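Local coordinates for putative P450-like enzyme (Streptomyces himastatinicus ATCC 53653, PDB 5Z9J), which binds heme b and probably acts as a cytochrome P450 monooxygenase in bacterial secondary metabolism, at residues A[105-110]-A[361-366]; A[113-118]-A[365-370]; A[137-142]-A[147-152]; A[277-282]-A[333-338]. All blocks are in the same frame, centred on the assembly; numbering follows the deposited sequence.

Interaction 1. Residues A[105-110]-A[361-366]; sequences RVHGII and VEILLD
Ile363 reaches across from helix 350-367 to His107 and Ile110 of helix 96-116, joining what correspond to the L and D helices of the cytochrome P450 fold, two members of its conserved helical core. The Ile363 side chain supplies most of its half of the contact. Its CB already rests on the branch methyl of Ile110, 3.9 Å from CG2. The CG2 branch of Ile363 meets that same methyl more closely, CG2 to CG2 at 3.6 Å. Beyond CB the longer arm runs on extended: with chi2 at 175°, CG1 carries CD1 out between Ile110 and the imidazole. Ile110 CG2 thus sits in the fork of Ile363, touched by the root, the branch and the tip, with CD1 at 3.8 Å. Ile110 also leans on Leu133 and Phe129, and on Ala359 of the partner helix, so this half of the contact is fully apolar and buried. The partly exposed imidazole of His107 covers the outer side and meets the isoleucine obliquely. The tightest touch is made by the terminal methyl, Ile363 CD1 lying 3.3 Å from His107 ND1.

Interaction 2. Residues A[113-118]-A[365-370]; sequences LLDGVE and LDRLPT
Arg367 lays one face of its guanidinium against Leu114, whose CB sits 3.4 Å from CZ, over the centre of the flat group. Further back along the arginine, Leu114 CD1 meets the methylene CD at 3.9 Å, so the leucine follows the chain from its aliphatic part to its charged head. A bend at chi3 (40°) turns the head out of line with CB, CG and CD and brings its NH1/NH2 edge to the carboxylate of Asp115. There NH2 donates to Asp115 OD1 at 2.9 Å, meeting that oxygen almost in line with its C-O bond, and NH1 adds a weak second bond to the same OD1 at 3.4 Å. One carboxylate oxygen therefore takes both donors, with the two planes 56° apart; this is a salt bridge without the coplanar two-oxygen pairing. NH1 is also hydrogen-bonded to His111 ND1, one turn back on the same helix as Leu114, which helps to fix the rotation of the group. Replacing Arg367 by an alanine would probably leave Asp115 without its ionic partner and uncover the side of Leu114 that the guanidinium covers. Glu118 is not in contact with the guanidinium, though its charge may add to the negative field there. Leu114 itself faces inward, touching Phe129, Ile363 and Leu364. The pairing ties together the C-terminal ends of helices 96-116 and 350-367, equivalent to the D and L helices of the cytochrome P450 fold.

Interaction 3. Residues A[137-142]-A[147-152]; sequences MISDLL and SDRALF
A water-flanked salt bridge between Asp140 and Arg149, with Ser139 packed against the arginine's aliphatic root, links helix 132-142 to helix 147-163 just across the short turn that joins them. The axes of the two short segments pass 10.2 Å apart at 119°, so the chain turns sharply and the helices meet near their adjoining ends. Arg149 holds its chain extended from CG to NE, long enough for NH2 to donate to Asp140 OD1 at 2.9 Å. That oxygen offers its syn lone pair, but the approach is not flat: carboxylate and guanidinium planes stand 55° apart. Two waters complete the match at the guanidinium edge. Water 1 accepts from Arg149 NE at 2.8 Å and donates to Asp140 OD1, while water 2 donates to Asp140 OD2 at 2.7 Å and takes a weak bond from Arg149 NH2. Both carboxylate oxygens are thereby engaged, which should hold the charge pair in place. The root of the arginine packs too, CG lying 3.6 Å from Ser139 CB. Ser139 OG gives its hydrogen bond to Leu135 O in its own helix and merely touches the edge of the Phe152 ring, 3.6 Å from CD2. A leucine in place of Arg149 would probably leave the buried Asp140 carboxylate without its hydrogen-bonded counter-charge and the two waters without the arginine they bridge to. Phe152 and Leu142 both turn inward onto Leu235, and neighbouring Ile138 touches the heme. This is the E-to-F helix junction of the cytochrome P450 fold.

Interaction 4. Residues A[277-282]-A[333-338]; sequences SMRYMS and SPNAHL
Met278 lies over one face of the His337 ring, while Arg279, the next residue of the helix, packs its CB against His337 CB. Met278 CB sits 4.1 Å from the ring centroid and 24° off its normal, a CH-pi contact displaced toward the CE1-NE2 edge. SD stands obliquely to the ring, and the bend at chi3 (-75°) turns the terminal CE back to 3.9 Å from His337 NE2. Both imidazole nitrogens are hydrogen-bonded, NE2 to Glu275 and ND1 to Gly339, which fixes the tilt of the plane that Met278 covers. Against 333-338 the closest side-chain touches of Arg279 come from its aliphatic carbons. Its CB is 3.7 Å from His337 CB, and its CD lies 3.3 Å from Asn335 OD1, a buried oxygen with no hydrogen-bond partner. The guanidinium, turned 54° from the imidazole plane, is used instead by Glu276 in a salt bridge and by the carbonyl oxygens of Asn316 and Pro325. Glu276 and Arg279 form the ExxR pair of the cytochrome P450 K helix; the contact sets that helix against the meander, the loop leading into the heme-binding segment with axial Cys347.

Interactions 1 and 2 are successive turns of one interface between helices 96-116 and 350-367: their centres lie 9 Å apart, and Leu114 CD1 of the second packs on Ile363 CG2 of the first at 3.9 Å. Interaction 3 joins from the other flank of helix 96-116, where Val106 CB meets Met137 CE at 3.8 Å and Arg105 lies against Asp140. Interaction 4 stands apart, its centre about 29 Å from that of interaction 3 and on the opposite side of the chain's centre. Among contact-making side chains, Met278 lies about 4 Å from the heme, Ser139 about 10 Å and Ile110 about 13 Å; Ile138, beside interaction 3, touches it.

Interaction 1. Residues A[105-110]-A[361-366]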
loop_
_atom_site.group_PDB
_atom_site.type_symbol
_atom_site.label_atom_id
_atom_site.label_comp_id
_atom_site.label_asym_id
_atom_site.label_seq_id
_atom_site.Cartn_x
_atom_site.Cartn_y
_atom_site.Cartn_z
ATOM N N ARG A 105 -21.011 -4.503 -2.820
ATOM C CA ARG A 105 -20.797 -3.898 -4.140
ATOM C C ARG A 105 -19.645 -4.476 -4.954
ATOM O O ARG A 105 -19.630 -4.344 -6.195
ATOM C CB ARG A 105 -20.538 -2.386 -3.986
ATOM C CG ARG A 105 -21.690 -1.578 -3.420
ATOM C CD ARG A 105 -21.228 -0.151 -3.137
ATOM N NE ARG A 105 -21.921 0.883 -3.893
ATOM C CZ ARG A 105 -21.714 2.189 -3.712
ATOM N NH1 ARG A 105 -20.830 2.606 -2.806
ATOM N NH2 ARG A 105 -22.384 3.088 -4.425
ATOM N N VAL A 106 -18.695 -5.111 -4.253
ATOM C CA VAL A 106 -17.447 -5.498 -4.874
ATOM C C VAL A 106 -17.663 -6.509 -6.002
ATOM O O VAL A 106 -16.987 -6.458 -7.010
ATOM C CB VAL A 106 -16.438 -6.035 -3.819
ATOM C CG1 VAL A 106 -16.919 -7.326 -3.188
ATOM C CG2 VAL A 106 -15.042 -6.195 -4.421
ATOM N N HIS A 107 -18.609 -7.411 -5.848
ATOM C CA HIS A 107 -18.783 -8.462 -6.838
ATOM C C HIS A 107 -19.402 -7.855 -8.088
ATOM O O HIS A 107 -19.106 -8.279 -9.222
ATOM C CB HIS A 107 -19.609 -9.619 -6.265
ATOM C CG HIS A 107 -18.850 -10.421 -5.256
ATOM N ND1 HIS A 107 -18.172 -11.584 -5.571
ATOM C CD2 HIS A 107 -18.609 -10.196 -3.944
ATOM C CE1 HIS A 107 -17.578 -12.055 -4.491
ATOM N NE2 HIS A 107 -17.826 -11.231 -3.487
ATOM N N GLY A 108 -20.268 -6.868 -7.865
ATOM C CA GLY A 108 -20.883 -6.135 -8.960
ATOM C C GLY A 108 -19.817 -5.413 -9.758
ATOM O O GLY A 108 -19.803 -5.489 -10.981
ATOM N N ILE A 109 -18.882 -4.764 -9.063
ATOM C CA ILE A 109 -17.831 -3.992 -9.732
ATOM C C ILE A 109 -16.899 -4.867 -10.539
ATOM O O ILE A 109 -16.523 -4.521 -11.677
ATOM C CB ILE A 109 -16.966 -3.209 -8.720
ATOM C CG1 ILE A 109 -17.839 -2.233 -7.941
ATOM C CG2 ILE A 109 -15.849 -2.473 -9.427
ATOM C CD1 ILE A 109 -18.690 -1.345 -8.877
ATOM N N ILE A 110 -16.551 -6.004 -9.935
ATOM C CA ILE A 110 -15.672 -6.968 -10.563
ATOM C C ILE A 110 -16.250 -7.556 -11.842
ATOM O O ILE A 110 -15.579 -7.593 -12.873
ATOM C CB ILE A 110 -15.362 -8.107 -9.593
ATOM C CG1 ILE A 110 -14.426 -7.616 -8.512
ATOM C CG2 ILE A 110 -14.725 -9.285 -10.334
ATOM C CD1 ILE A 110 -14.323 -8.577 -7.333
ATOM N N VAL A 361 -9.660 -12.590 -6.906
ATOM C CA VAL A 361 -9.020 -13.821 -7.308
ATOM C C VAL A 361 -10.017 -14.935 -7.590
ATOM O O VAL A 361 -9.897 -15.646 -8.589
ATOM C CB VAL A 361 -8.056 -14.294 -6.239
ATOM C CG1 VAL A 361 -7.558 -15.727 -6.558
ATOM C CG2 VAL A 361 -6.881 -13.311 -6.150
ATOM N N GLU A 362 -10.997 -15.081 -6.693
ATOM C CA GLU A 362 -12.021 -16.088 -6.825
ATOM C C GLU A 362 -12.756 -15.918 -8.139
ATOM O O GLU A 362 -12.995 -16.887 -8.849
ATOM C CB GLU A 362 -13.006 -16.019 -5.658
ATOM C CG GLU A 362 -12.443 -16.618 -4.391
ATOM C CD GLU A 362 -13.399 -16.469 -3.235
ATOM O OE1 GLU A 362 -14.367 -15.637 -3.301
ATOM O OE2 GLU A 362 -13.199 -17.187 -2.237
ATOM N N ILE A 363 -13.162 -14.683 -8.436
ATOM C CA ILE A 363 -13.919 -14.497 -9.632
ATOM C C ILE A 363 -13.042 -14.651 -10.894
ATOM O O ILE A 363 -13.510 -15.209 -11.885
ATOM C CB ILE A 363 -14.662 -13.141 -9.613
ATOM C CG1 ILE A 363 -15.824 -13.260 -8.635
ATOM C CG2 ILE A 363 -15.209 -12.814 -11.004
ATOM C CD1 ILE A 363 -16.605 -11.951 -8.414
ATOM N N LEU A 364 -11.773 -14.246 -10.851
ATOM C CA LEU A 364 -10.868 -14.520 -11.969
ATOM C C LEU A 364 -10.734 -16.020 -12.180
ATOM O O LEU A 364 -10.707 -16.489 -13.321
ATOM C CB LEU A 364 -9.468 -13.869 -11.761
ATOM C CG LEU A 364 -9.447 -12.341 -12.086
ATOM C CD1 LEU A 364 -8.079 -11.698 -11.788
ATOM C CD2 LEU A 364 -9.790 -12.140 -13.555
ATOM N N LEU A 365 -10.643 -16.783 -11.101
ATOM C CA LEU A 365 -10.501 -18.251 -11.243
ATOM C C LEU A 365 -11.699 -18.973 -11.880
ATOM O O LEU A 365 -11.533 -20.001 -12.564
ATOM C CB LEU A 365 -10.243 -18.870 -9.886
ATOM C CG LEU A 365 -8.886 -18.599 -9.241
ATOM C CD1 LEU A 365 -8.824 -19.294 -7.917
ATOM C CD2 LEU A 365 -7.759 -19.071 -10.153
ATOM N N ASP A 366 -12.896 -18.443 -11.617
ATOM C CA ASP A 366 -14.155 -19.036 -12.035
ATOM C C ASP A 366 -14.564 -18.598 -13.440
ATOM O O ASP A 366 -15.048 -19.415 -14.210
ATOM C CB ASP A 366 -15.244 -18.735 -11.011
ATOM C CG ASP A 366 -15.108 -19.585 -9.759
ATOM O OD1 ASP A 366 -14.451 -20.692 -9.810
ATOM O OD2 ASP A 366 -15.628 -19.130 -8.709
#

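Interaction 2. Residues A[113-118]-A[365-370]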
loop_
_atom_site.group_PDB
_atom_site.type_symbol
_atom_site.label_atom_id
_atom_site.label_comp_id
_atom_site.label_asym_id
_atom_site.label_seq_id
_atom_site.Cartn_x
_atom_site.Cartn_y
_atom_site.Cartn_z
ATOM N N LEU A 113 -16.182 -4.972 -14.514
ATOM C CA LEU A 113 -14.869 -4.849 -15.101
ATOM C C LEU A 113 -14.594 -5.967 -16.112
ATOM O O LEU A 113 -14.088 -5.710 -17.214
ATOM C CB LEU A 113 -13.807 -4.832 -14.008
ATOM C CG LEU A 113 -13.742 -3.516 -13.220
ATOM C CD1 LEU A 113 -12.784 -3.643 -12.054
ATOM C CD2 LEU A 113 -13.320 -2.375 -14.130
ATOM N N LEU A 114 -14.896 -7.212 -15.745
ATOM C CA LEU A 114 -14.549 -8.300 -16.638
ATOM C C LEU A 114 -15.462 -8.312 -17.861
ATOM O O LEU A 114 -15.037 -8.643 -18.971
ATOM C CB LEU A 114 -14.623 -9.636 -15.903
ATOM C CG LEU A 114 -13.501 -9.624 -14.861
ATOM C CD1 LEU A 114 -13.515 -10.858 -13.930
ATOM C CD2 LEU A 114 -12.111 -9.361 -15.491
ATOM N N ASP A 115 -16.692 -7.854 -17.680
ATOM C CA ASP A 115 -17.588 -7.686 -18.819
ATOM C C ASP A 115 -16.951 -6.707 -19.791
ATOM O O ASP A 115 -17.152 -6.808 -20.998
ATOM C CB ASP A 115 -18.963 -7.194 -18.374
ATOM C CG ASP A 115 -19.793 -8.300 -17.731
ATOM O OD1 ASP A 115 -19.350 -9.462 -17.737
ATOM O OD2 ASP A 115 -20.921 -8.028 -17.270
ATOM N N GLY A 116 -16.163 -5.777 -19.260
ATOM C CA GLY A 116 -15.414 -4.849 -20.077
ATOM C C GLY A 116 -14.345 -5.449 -20.966
ATOM O O GLY A 116 -14.060 -4.885 -22.008
ATOM N N VAL A 117 -13.732 -6.580 -20.578
ATOM C CA VAL A 117 -12.727 -7.202 -21.445
ATOM C C VAL A 117 -13.190 -8.497 -22.119
ATOM O O VAL A 117 -12.354 -9.254 -22.627
ATOM C CB VAL A 117 -11.429 -7.502 -20.674
ATOM C CG1 VAL A 117 -10.724 -6.234 -20.286
ATOM C CG2 VAL A 117 -11.732 -8.406 -19.487
ATOM N N GLU A 118 -14.513 -8.710 -22.202
ATOM C CA GLU A 118 -15.066 -9.972 -22.723
ATOM C C GLU A 118 -14.637 -10.294 -24.167
ATOM O O GLU A 118 -14.467 -11.470 -24.525
ATOM C CB GLU A 118 -16.612 -9.977 -22.672
ATOM C CG GLU A 118 -17.290 -8.887 -23.532
ATOM C CD GLU A 118 -18.757 -8.590 -23.182
ATOM O OE1 GLU A 118 -19.303 -9.147 -22.202
ATOM O OE2 GLU A 118 -19.397 -7.828 -23.954
ATOM N N LEU A 365 -10.643 -16.783 -11.101
ATOM C CA LEU A 365 -10.501 -18.251 -11.243
ATOM C C LEU A 365 -11.699 -18.973 -11.880
ATOM O O LEU A 365 -11.533 -20.001 -12.564
ATOM C CB LEU A 365 -10.243 -18.870 -9.886
ATOM C CG LEU A 365 -8.886 -18.599 -9.241
ATOM C CD1 LEU A 365 -8.824 -19.294 -7.917
ATOM C CD2 LEU A 365 -7.759 -19.071 -10.153
ATOM N N ASP A 366 -12.896 -18.443 -11.617
ATOM C CA ASP A 366 -14.155 -19.036 -12.035
ATOM C C ASP A 366 -14.564 -18.598 -13.440
ATOM O O ASP A 366 -15.048 -19.415 -14.210
ATOM C CB ASP A 366 -15.244 -18.735 -11.011
ATOM C CG ASP A 366 -15.108 -19.585 -9.759
ATOM O OD1 ASP A 366 -14.451 -20.692 -9.810
ATOM O OD2 ASP A 366 -15.628 -19.130 -8.709
ATOM N N ARG A 367 -14.431 -17.302 -13.725
ATOM C CA ARG A 367 -14.772 -16.750 -15.022
ATOM C C ARG A 367 -13.679 -16.950 -16.086
ATOM O O ARG A 367 -13.994 -17.136 -17.266
ATOM C CB ARG A 367 -15.007 -15.240 -14.928
ATOM C CG ARG A 367 -16.082 -14.824 -13.995
ATOM C CD ARG A 367 -16.566 -13.349 -14.203
ATOM N NE ARG A 367 -16.674 -12.945 -15.609
ATOM C CZ ARG A 367 -17.253 -11.813 -16.024
ATOM N NH1 ARG A 367 -17.860 -11.007 -15.160
ATOM N NH2 ARG A 367 -17.287 -11.507 -17.318
ATOM N N LEU A 368 -12.403 -16.908 -15.686
ATOM C CA LEU A 368 -11.305 -17.005 -16.648
ATOM C C LEU A 368 -10.342 -18.076 -16.228
ATOM O O LEU A 368 -9.190 -17.788 -15.957
ATOM C CB LEU A 368 -10.572 -15.691 -16.771
ATOM C CG LEU A 368 -11.439 -14.540 -17.315
ATOM C CD1 LEU A 368 -10.668 -13.239 -17.269
ATOM C CD2 LEU A 368 -11.851 -14.865 -18.731
ATOM N N PRO A 369 -10.819 -19.328 -16.190
ATOM C CA PRO A 369 -9.993 -20.399 -15.641
ATOM C C PRO A 369 -8.769 -20.676 -16.510
ATOM O O PRO A 369 -7.840 -21.328 -16.042
ATOM C CB PRO A 369 -10.952 -21.603 -15.629
ATOM C CG PRO A 369 -11.912 -21.318 -16.728
ATOM C CD PRO A 369 -12.095 -19.841 -16.733
ATOM N N THR A 370 -8.800 -20.219 -17.764
ATOM C CA THR A 370 -7.694 -20.446 -18.700
ATOM C C THR A 370 -6.707 -19.292 -18.677
ATOM O O THR A 370 -5.692 -19.348 -19.369
ATOM C CB THR A 370 -8.180 -20.651 -20.157
ATOM O OG1 THR A 370 -8.756 -19.440 -20.653
ATOM C CG2 THR A 370 -9.194 -21.778 -20.237
#

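Interaction 3. Residues A[137-142]-A[147-152]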
loop_
_atom_site.group_PDB
_atom_site.type_symbol
_atom_site.label_atom_id
_atom_site.label_comp_id
_atom_site.label_asym_id
_atom_site.label_seq_id
_atom_site.Cartn_x
_atom_site.Cartn_y
_atom_site.Cartn_z
ATOM N N MET A 137 -13.498 1.061 -5.567
ATOM C CA MET A 137 -13.991 0.744 -4.228
ATOM C C MET A 137 -13.774 1.874 -3.262
ATOM O O MET A 137 -14.632 2.145 -2.410
ATOM C CB MET A 137 -13.322 -0.523 -3.676
ATOM C CG MET A 137 -13.774 -1.819 -4.330
ATOM S SD MET A 137 -15.539 -2.183 -4.125
ATOM C CE MET A 137 -15.674 -2.563 -2.383
ATOM N N ILE A 138 -12.595 2.485 -3.317
ATOM C CA ILE A 138 -12.299 3.565 -2.401
ATOM C C ILE A 138 -13.062 4.812 -2.836
ATOM O O ILE A 138 -13.514 5.553 -2.018
ATOM C CB ILE A 138 -10.820 3.879 -2.309
ATOM C CG1 ILE A 138 -10.059 2.617 -1.812
ATOM C CG2 ILE A 138 -10.587 4.933 -1.262
ATOM C CD1 ILE A 138 -8.562 2.818 -1.802
ATOM N N SER A 139 -13.187 5.011 -4.132
ATOM C CA SER A 139 -13.905 6.194 -4.641
ATOM C C SER A 139 -15.348 6.142 -4.174
ATOM O O SER A 139 -15.836 7.116 -3.606
ATOM C CB SER A 139 -13.793 6.256 -6.160
ATOM O OG SER A 139 -12.426 6.286 -6.556
ATOM N N ASP A 140 -15.988 4.988 -4.299
ATOM C CA ASP A 140 -17.353 4.813 -3.837
ATOM C C ASP A 140 -17.429 4.978 -2.326
ATOM O O ASP A 140 -18.317 5.646 -1.829
ATOM C CB ASP A 140 -17.881 3.426 -4.196
ATOM C CG ASP A 140 -18.088 3.251 -5.661
ATOM O OD1 ASP A 140 -18.054 4.269 -6.372
ATOM O OD2 ASP A 140 -18.259 2.105 -6.116
ATOM N N LEU A 141 -16.448 4.461 -1.594
ATOM C CA LEU A 141 -16.506 4.585 -0.146
ATOM C C LEU A 141 -16.487 6.067 0.272
ATOM O O LEU A 141 -17.232 6.493 1.170
ATOM C CB LEU A 141 -15.369 3.815 0.499
ATOM C CG LEU A 141 -15.248 4.090 1.998
ATOM C CD1 LEU A 141 -16.584 3.787 2.683
ATOM C CD2 LEU A 141 -14.153 3.262 2.581
ATOM N N LEU A 142 -15.700 6.860 -0.447
ATOM C CA LEU A 142 -15.595 8.295 -0.195
ATOM C C LEU A 142 -16.773 9.061 -0.771
ATOM O O LEU A 142 -16.986 10.238 -0.455
ATOM C CB LEU A 142 -14.286 8.808 -0.780
ATOM C CG LEU A 142 -13.046 8.375 -0.010
ATOM C CD1 LEU A 142 -11.768 8.513 -0.843
ATOM C CD2 LEU A 142 -12.939 9.241 1.253
ATOM N N SER A 147 -17.330 10.244 -12.370
ATOM C CA SER A 147 -16.514 11.182 -13.151
ATOM C C SER A 147 -15.228 11.584 -12.410
ATOM O O SER A 147 -14.199 11.812 -13.027
ATOM C CB SER A 147 -17.317 12.440 -13.532
ATOM O OG SER A 147 -17.740 13.159 -12.387
ATOM N N ASP A 148 -15.298 11.693 -11.089
ATOM C CA ASP A 148 -14.153 12.093 -10.265
ATOM C C ASP A 148 -13.115 10.976 -10.110
ATOM O O ASP A 148 -12.014 11.215 -9.598
ATOM C CB ASP A 148 -14.638 12.550 -8.892
ATOM C CG ASP A 148 -15.348 13.886 -8.944
ATOM O OD1 ASP A 148 -15.673 14.322 -10.049
ATOM O OD2 ASP A 148 -15.643 14.453 -7.875
ATOM N N ARG A 149 -13.442 9.755 -10.529
ATOM C CA ARG A 149 -12.444 8.689 -10.417
ATOM C C ARG A 149 -11.273 9.020 -11.363
ATOM O O ARG A 149 -10.115 8.674 -11.092
ATOM C CB ARG A 149 -13.045 7.312 -10.745
ATOM C CG ARG A 149 -14.113 6.792 -9.753
ATOM C CD ARG A 149 -14.886 5.607 -10.357
ATOM N NE ARG A 149 -16.034 5.154 -9.572
ATOM C CZ ARG A 149 -16.904 4.229 -9.983
ATOM N NH1 ARG A 149 -16.731 3.612 -11.149
ATOM N NH2 ARG A 149 -17.927 3.878 -9.211
ATOM N N ALA A 150 -11.582 9.736 -12.441
ATOM C CA ALA A 150 -10.579 10.237 -13.378
ATOM C C ALA A 150 -9.565 11.149 -12.697
ATOM O O ALA A 150 -8.358 10.993 -12.852
ATOM C CB ALA A 150 -11.264 10.995 -14.516
ATOM N N LEU A 151 -10.090 12.107 -11.936
ATOM C CA LEU A 151 -9.278 13.109 -11.272
ATOM C C LEU A 151 -8.309 12.431 -10.300
ATOM O O LEU A 151 -7.184 12.899 -10.102
ATOM C CB LEU A 151 -10.176 14.112 -10.548
ATOM C CG LEU A 151 -9.501 15.198 -9.720
ATOM C CD1 LEU A 151 -8.542 15.957 -10.622
ATOM C CD2 LEU A 151 -10.542 16.140 -9.110
ATOM N N PHE A 152 -8.734 11.300 -9.741
ATOM C CA PHE A 152 -7.898 10.540 -8.807
ATOM C C PHE A 152 -6.753 9.765 -9.485
ATOM O O PHE A 152 -5.630 9.710 -8.956
ATOM C CB PHE A 152 -8.772 9.565 -8.001
ATOM C CG PHE A 152 -9.748 10.238 -7.056
ATOM C CD1 PHE A 152 -9.701 11.603 -6.826
ATOM C CD2 PHE A 152 -10.715 9.495 -6.393
ATOM C CE1 PHE A 152 -10.603 12.209 -5.947
ATOM C CE2 PHE A 152 -11.616 10.091 -5.515
ATOM C CZ PHE A 152 -11.560 11.447 -5.292
HETATM O O HOH W 1 -16.716 6.620 -7.242
HETATM O O HOH W 2 -19.790 2.118 -8.387
#

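Interaction 4. Residues A[277-282]-A[333-338]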
loop_
_atom_site.group_PDB
_atom_site.type_symbol
_atom_site.label_atom_id
_atom_site.label_comp_id
_atom_site.label_asym_id
_atom_site.label_seq_id
_atom_site.Cartn_x
_atom_site.Cartn_y
_atom_site.Cartn_z
ATOM N N SER A 277 0.994 -14.288 -0.686
ATOM C CA SER A 277 1.319 -13.390 -1.769
ATOM C C SER A 277 1.982 -12.131 -1.176
ATOM O O SER A 277 2.879 -11.540 -1.768
ATOM C CB SER A 277 0.040 -12.994 -2.578
ATOM O OG SER A 277 0.442 -12.420 -3.793
ATOM N N MET A 278 1.418 -11.650 -0.069
ATOM C CA MET A 278 1.946 -10.486 0.649
ATOM C C MET A 278 3.320 -10.778 1.259
ATOM O O MET A 278 4.228 -9.972 1.228
ATOM C CB MET A 278 0.936 -10.024 1.705
ATOM C CG MET A 278 -0.228 -9.154 1.030
ATOM S SD MET A 278 -1.256 -8.419 2.311
ATOM C CE MET A 278 -2.161 -9.819 2.812
ATOM N N ARG A 279 3.486 -11.974 1.772
ATOM C CA ARG A 279 4.791 -12.251 2.370
ATOM C C ARG A 279 5.869 -12.226 1.292
ATOM O O ARG A 279 6.835 -11.477 1.402
ATOM C CB ARG A 279 4.768 -13.595 3.081
ATOM C CG ARG A 279 6.063 -13.851 3.833
ATOM C CD ARG A 279 6.084 -15.301 4.229
ATOM N NE ARG A 279 6.095 -16.254 3.122
ATOM C CZ ARG A 279 7.195 -16.635 2.464
ATOM N NH1 ARG A 279 8.383 -16.100 2.774
ATOM N NH2 ARG A 279 7.109 -17.533 1.490
ATOM N N TYR A 280 5.572 -12.933 0.195
ATOM C CA TYR A 280 6.514 -13.279 -0.873
ATOM C C TYR A 280 6.828 -12.153 -1.852
ATOM O O TYR A 280 7.952 -12.045 -2.371
ATOM C CB TYR A 280 5.965 -14.512 -1.626
ATOM C CG TYR A 280 6.814 -15.030 -2.743
ATOM C CD1 TYR A 280 7.767 -16.008 -2.503
ATOM C CD2 TYR A 280 6.675 -14.533 -4.046
ATOM C CE1 TYR A 280 8.555 -16.488 -3.510
ATOM C CE2 TYR A 280 7.469 -15.029 -5.080
ATOM C CZ TYR A 280 8.408 -16.016 -4.786
ATOM O OH TYR A 280 9.234 -16.544 -5.738
ATOM N N MET A 281 5.839 -11.304 -2.132
ATOM C CA MET A 281 6.034 -10.199 -3.034
ATOM C C MET A 281 5.233 -9.030 -2.453
ATOM O O MET A 281 4.062 -8.840 -2.791
ATOM C CB MET A 281 5.586 -10.587 -4.465
ATOM C CG MET A 281 5.861 -9.528 -5.603
ATOM S SD MET A 281 5.349 -10.147 -7.243
ATOM C CE MET A 281 6.377 -11.610 -7.270
ATOM N N SER A 282 5.879 -8.284 -1.553
ATOM C CA SER A 282 5.188 -7.425 -0.636
ATOM C C SER A 282 4.874 -6.102 -1.342
ATOM O O SER A 282 5.801 -5.363 -1.671
ATOM C CB SER A 282 6.046 -7.261 0.627
ATOM O OG SER A 282 6.420 -8.562 1.147
ATOM N N SER A 333 1.124 -21.514 6.847
ATOM C CA SER A 333 0.669 -21.231 8.209
ATOM C C SER A 333 1.676 -21.775 9.196
ATOM O O SER A 333 2.152 -22.882 9.018
ATOM C CB SER A 333 -0.693 -21.840 8.515
ATOM O OG SER A 333 -1.118 -21.433 9.810
ATOM N N PRO A 334 2.034 -20.988 10.219
ATOM C CA PRO A 334 1.523 -19.632 10.419
ATOM C C PRO A 334 2.199 -18.671 9.453
ATOM O O PRO A 334 3.212 -19.054 8.853
ATOM C CB PRO A 334 1.891 -19.329 11.863
ATOM C CG PRO A 334 3.129 -20.146 12.105
ATOM C CD PRO A 334 3.011 -21.377 11.247
ATOM N N ASN A 335 1.652 -17.468 9.285
ATOM C CA ASN A 335 2.250 -16.505 8.384
ATOM C C ASN A 335 2.120 -15.095 8.905
ATOM O O ASN A 335 1.302 -14.295 8.401
ATOM C CB ASN A 335 1.604 -16.611 6.997
ATOM C CG ASN A 335 2.357 -15.831 5.941
ATOM O OD1 ASN A 335 3.416 -15.251 6.207
ATOM N ND2 ASN A 335 1.805 -15.800 4.735
ATOM N N ALA A 336 2.954 -14.764 9.878
ATOM C CA ALA A 336 2.870 -13.472 10.538
ATOM C C ALA A 336 3.764 -12.497 9.812
ATOM O O ALA A 336 4.671 -11.896 10.386
ATOM C CB ALA A 336 3.232 -13.597 12.022
ATOM N N HIS A 337 3.490 -12.327 8.520
ATOM C CA HIS A 337 4.316 -11.502 7.661
ATOM C C HIS A 337 4.138 -10.038 8.054
ATOM O O HIS A 337 3.225 -9.700 8.832
ATOM C CB HIS A 337 3.951 -11.735 6.209
ATOM C CG HIS A 337 2.541 -11.312 5.885
ATOM N ND1 HIS A 337 2.188 -9.993 5.760
ATOM C CD2 HIS A 337 1.401 -12.020 5.716
ATOM C CE1 HIS A 337 0.894 -9.903 5.485
ATOM N NE2 HIS A 337 0.395 -11.124 5.455
ATOM N N LEU A 338 5.004 -9.175 7.528
ATOM C CA LEU A 338 4.968 -7.749 7.849
ATOM C C LEU A 338 4.356 -6.892 6.716
ATOM O O LEU A 338 4.459 -5.645 6.713
ATOM C CB LEU A 338 6.388 -7.255 8.163
ATOM C CG LEU A 338 7.030 -7.866 9.414
ATOM C CD1 LEU A 338 8.448 -7.312 9.620
ATOM C CD2 LEU A 338 6.145 -7.570 10.637
#